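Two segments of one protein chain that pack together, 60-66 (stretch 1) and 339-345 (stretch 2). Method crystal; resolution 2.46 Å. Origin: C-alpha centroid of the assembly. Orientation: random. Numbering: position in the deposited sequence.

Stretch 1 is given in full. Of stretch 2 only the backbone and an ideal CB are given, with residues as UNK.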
# COMPACT_ATOMS: atom_id res chain seq x y z
N VAL A 60 -2.98 0.86 -5.78
CA VAL A 60 -2.93 2.21 -6.34
C VAL A 60 -1.66 2.98 -5.93
O VAL A 60 -1.07 3.62 -6.81
CB VAL A 60 -4.22 3.02 -6.01
CG1 VAL A 60 -4.22 4.39 -6.69
CG2 VAL A 60 -5.46 2.23 -6.43
N ASP A 61 -1.22 2.92 -4.67
CA ASP A 61 -0.04 3.68 -4.23
C ASP A 61 1.29 2.99 -4.56
O ASP A 61 2.33 3.63 -4.42
CB ASP A 61 -0.12 4.00 -2.73
CG ASP A 61 -0.97 5.21 -2.38
OD1 ASP A 61 -1.65 5.74 -3.29
OD2 ASP A 61 -0.95 5.63 -1.19
N ASN A 62 1.27 1.73 -5.03
CA ASN A 62 2.50 1.00 -5.32
C ASN A 62 2.54 0.50 -6.76
O ASN A 62 2.46 -0.70 -7.01
CB ASN A 62 2.68 -0.16 -4.32
CG ASN A 62 2.29 0.17 -2.89
OD1 ASN A 62 2.77 1.13 -2.30
ND2 ASN A 62 1.39 -0.61 -2.32
N GLN A 63 2.69 1.42 -7.72
CA GLN A 63 2.76 1.09 -9.15
C GLN A 63 4.20 0.84 -9.57
O GLN A 63 4.44 0.27 -10.64
CB GLN A 63 2.17 2.22 -10.02
CG GLN A 63 1.03 3.01 -9.38
CD GLN A 63 1.49 4.20 -8.56
OE1 GLN A 63 2.64 4.27 -8.10
NE2 GLN A 63 0.60 5.16 -8.36
N ASN A 64 5.16 1.27 -8.73
CA ASN A 64 6.59 1.19 -9.01
C ASN A 64 7.25 -0.08 -8.44
O ASN A 64 8.48 -0.18 -8.48
CB ASN A 64 7.29 2.43 -8.47
CG ASN A 64 6.88 3.69 -9.19
OD1 ASN A 64 6.83 3.75 -10.42
ND2 ASN A 64 6.59 4.74 -8.42
N ILE A 65 6.45 -1.04 -7.96
CA ILE A 65 6.95 -2.32 -7.44
C ILE A 65 6.89 -3.39 -8.55
O ILE A 65 7.36 -4.52 -8.34
CB ILE A 65 6.21 -2.79 -6.14
CG1 ILE A 65 4.69 -2.97 -6.38
CG2 ILE A 65 6.51 -1.85 -4.96
CD1 ILE A 65 4.01 -3.89 -5.49
N LEU A 66 6.33 -3.04 -9.73
CA LEU A 66 6.17 -3.92 -10.89
C LEU A 66 7.51 -4.27 -11.53
O LEU A 66 7.61 -5.31 -12.19
CB LEU A 66 5.21 -3.33 -11.93
CG LEU A 66 3.73 -3.32 -11.53
CD1 LEU A 66 2.95 -2.35 -12.38
CD2 LEU A 66 3.10 -4.71 -11.61
N UNK A 339 10.00 13.03 -5.94
CA UNK A 339 10.77 11.81 -6.19
C UNK A 339 10.22 11.05 -7.39
O UNK A 339 9.00 10.96 -7.54
CB UNK A 339 10.76 10.91 -4.95
N UNK A 340 11.12 10.52 -8.24
CA UNK A 340 10.75 9.74 -9.43
C UNK A 340 10.03 8.44 -9.05
O UNK A 340 9.09 8.03 -9.74
CB UNK A 340 12.00 9.42 -10.26
N UNK A 341 10.47 7.82 -7.95
CA UNK A 341 9.87 6.60 -7.43
C UNK A 341 9.10 6.82 -6.15
O UNK A 341 8.70 7.94 -5.85
CB UNK A 341 10.95 5.54 -7.20
N UNK A 342 8.86 5.73 -5.40
CA UNK A 342 8.14 5.73 -4.14
C UNK A 342 9.08 5.47 -2.96
O UNK A 342 10.03 4.70 -3.08
CB UNK A 342 7.03 4.68 -4.17
N UNK A 343 8.81 6.16 -1.83
CA UNK A 343 9.59 6.05 -0.59
C UNK A 343 8.85 5.17 0.41
O UNK A 343 7.71 5.46 0.74
CB UNK A 343 9.86 7.43 0.01
N UNK A 344 9.54 4.14 0.92
CA UNK A 344 9.00 3.26 1.95
C UNK A 344 9.79 3.45 3.25
O UNK A 344 10.95 3.88 3.21
CB UNK A 344 9.05 1.80 1.49
N UNK A 345 9.14 3.21 4.40
CA UNK A 345 9.76 3.39 5.71
C UNK A 345 9.28 2.31 6.67
O UNK A 345 8.10 2.28 7.04
CB UNK A 345 9.45 4.78 6.27

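Position 339 has no atom of stretch 1 within 5.5 Å of its ideal CB. Stretch 1 sets no preference here, and almost any side chain would fit. The deposited residue is Phe-339, which makes no contact with stretch 1.

Position 340 is similar. Its CB points sideways, and nothing of stretch 1 lies near it. Small or polar residues would suit, but so would many others. The residue is Ser-340. Ser-340 CB comes no closer than 7.4 Å to Asn-64 ND2.

Position 341 has phi/psi of -109/-161, which does not demand glycine. Its ideal CB would lie 4.6 Å from Asn-64 ND2 and points sideways, so a small side chain looks possible from this side. The residue is Gly-341. Its CA lies 3.9 Å from Asn-64 ND2.

Position 342 points toward stretch 1. Its ideal CB is 4.3 Å from Asn-64 ND2, a donor, and 4.8 Å from Asp-61 O, an acceptor. A short side chain with an acceptor would suit the amide: Asp or Asn, with Ser or Thr as smaller options. The nearby carbonyl could favour a group that also donates. The residue is Asp-342. Asn-64 ND2 donates a hydrogen bond to Asp-342 OD2 at 2.8 Å. Asp-342 OD2 also lies 3.5 Å from Asp-61 O, a contact between two acceptors and not a hydrogen bond.

Position 343 starts a strand. Its CB finds nothing of stretch 1 within 5.5 Å. A beta-branched residue would suit the extended backbone, though others would too. The residue is Val-343, which makes no contact here.

Position 344 points toward stretch 1, but nothing lies within 5.5 Å of its ideal CB. Only a long side chain could bridge the gap. Asn-62 OD1 offers an acceptor, and Ile-65 CG2 an apolar surface. Tyr combines reach, a donor and an apolar ring; Lys or Arg might also reach. The residue is Tyr-344. Tyr-344 OH donates a hydrogen bond to Asn-62 OD1 at 2.8 Å. Ile-65 CG2 packs 4.3 Å from Tyr-344 CZ. A water donates to both Tyr-344 OH and Asp-342 OD2, each 2.7 Å from its O atom, and accepts a weak bond from Asn-64 N. It thus links the two polar contacts.

Position 345 has nothing of stretch 1 within 5.5 Å of its ideal CB. Its extended backbone suits beta-branched or aromatic residues, among others. The residue is Phe-345, without contact to stretch 1.

Stretch 2, residues 339-345: FSGDVYF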
# COMPACT_ATOMS: atom_id res chain seq x y z
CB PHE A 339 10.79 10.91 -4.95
CG PHE A 339 11.51 11.47 -3.74
CD1 PHE A 339 12.36 12.56 -3.85
CD2 PHE A 339 11.37 10.88 -2.50
CE1 PHE A 339 13.00 13.08 -2.73
CE2 PHE A 339 12.01 11.41 -1.37
CZ PHE A 339 12.82 12.50 -1.50
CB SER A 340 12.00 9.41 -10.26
OG SER A 340 12.70 10.57 -10.65
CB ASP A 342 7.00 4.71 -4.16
CG ASP A 342 5.87 5.05 -5.12
OD1 ASP A 342 5.36 6.19 -5.07
OD2 ASP A 342 5.48 4.16 -5.91
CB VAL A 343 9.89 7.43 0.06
CG1 VAL A 343 10.78 7.28 1.29
CG2 VAL A 343 10.54 8.36 -0.94
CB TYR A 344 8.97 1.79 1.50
CG TYR A 344 8.05 1.56 0.31
CD1 TYR A 344 6.68 1.45 0.48
CD2 TYR A 344 8.56 1.50 -0.99
CE1 TYR A 344 5.83 1.28 -0.61
CE2 TYR A 344 7.72 1.32 -2.08
CZ TYR A 344 6.36 1.21 -1.89
OH TYR A 344 5.52 1.03 -2.96
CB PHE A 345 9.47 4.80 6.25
CG PHE A 345 10.38 5.28 7.36
CD1 PHE A 345 11.69 5.66 7.10
CD2 PHE A 345 9.91 5.42 8.66
CE1 PHE A 345 12.52 6.12 8.11
CE2 PHE A 345 10.74 5.89 9.68
CZ PHE A 345 12.04 6.25 9.40
O HOH W 1 5.73 1.52 -5.56
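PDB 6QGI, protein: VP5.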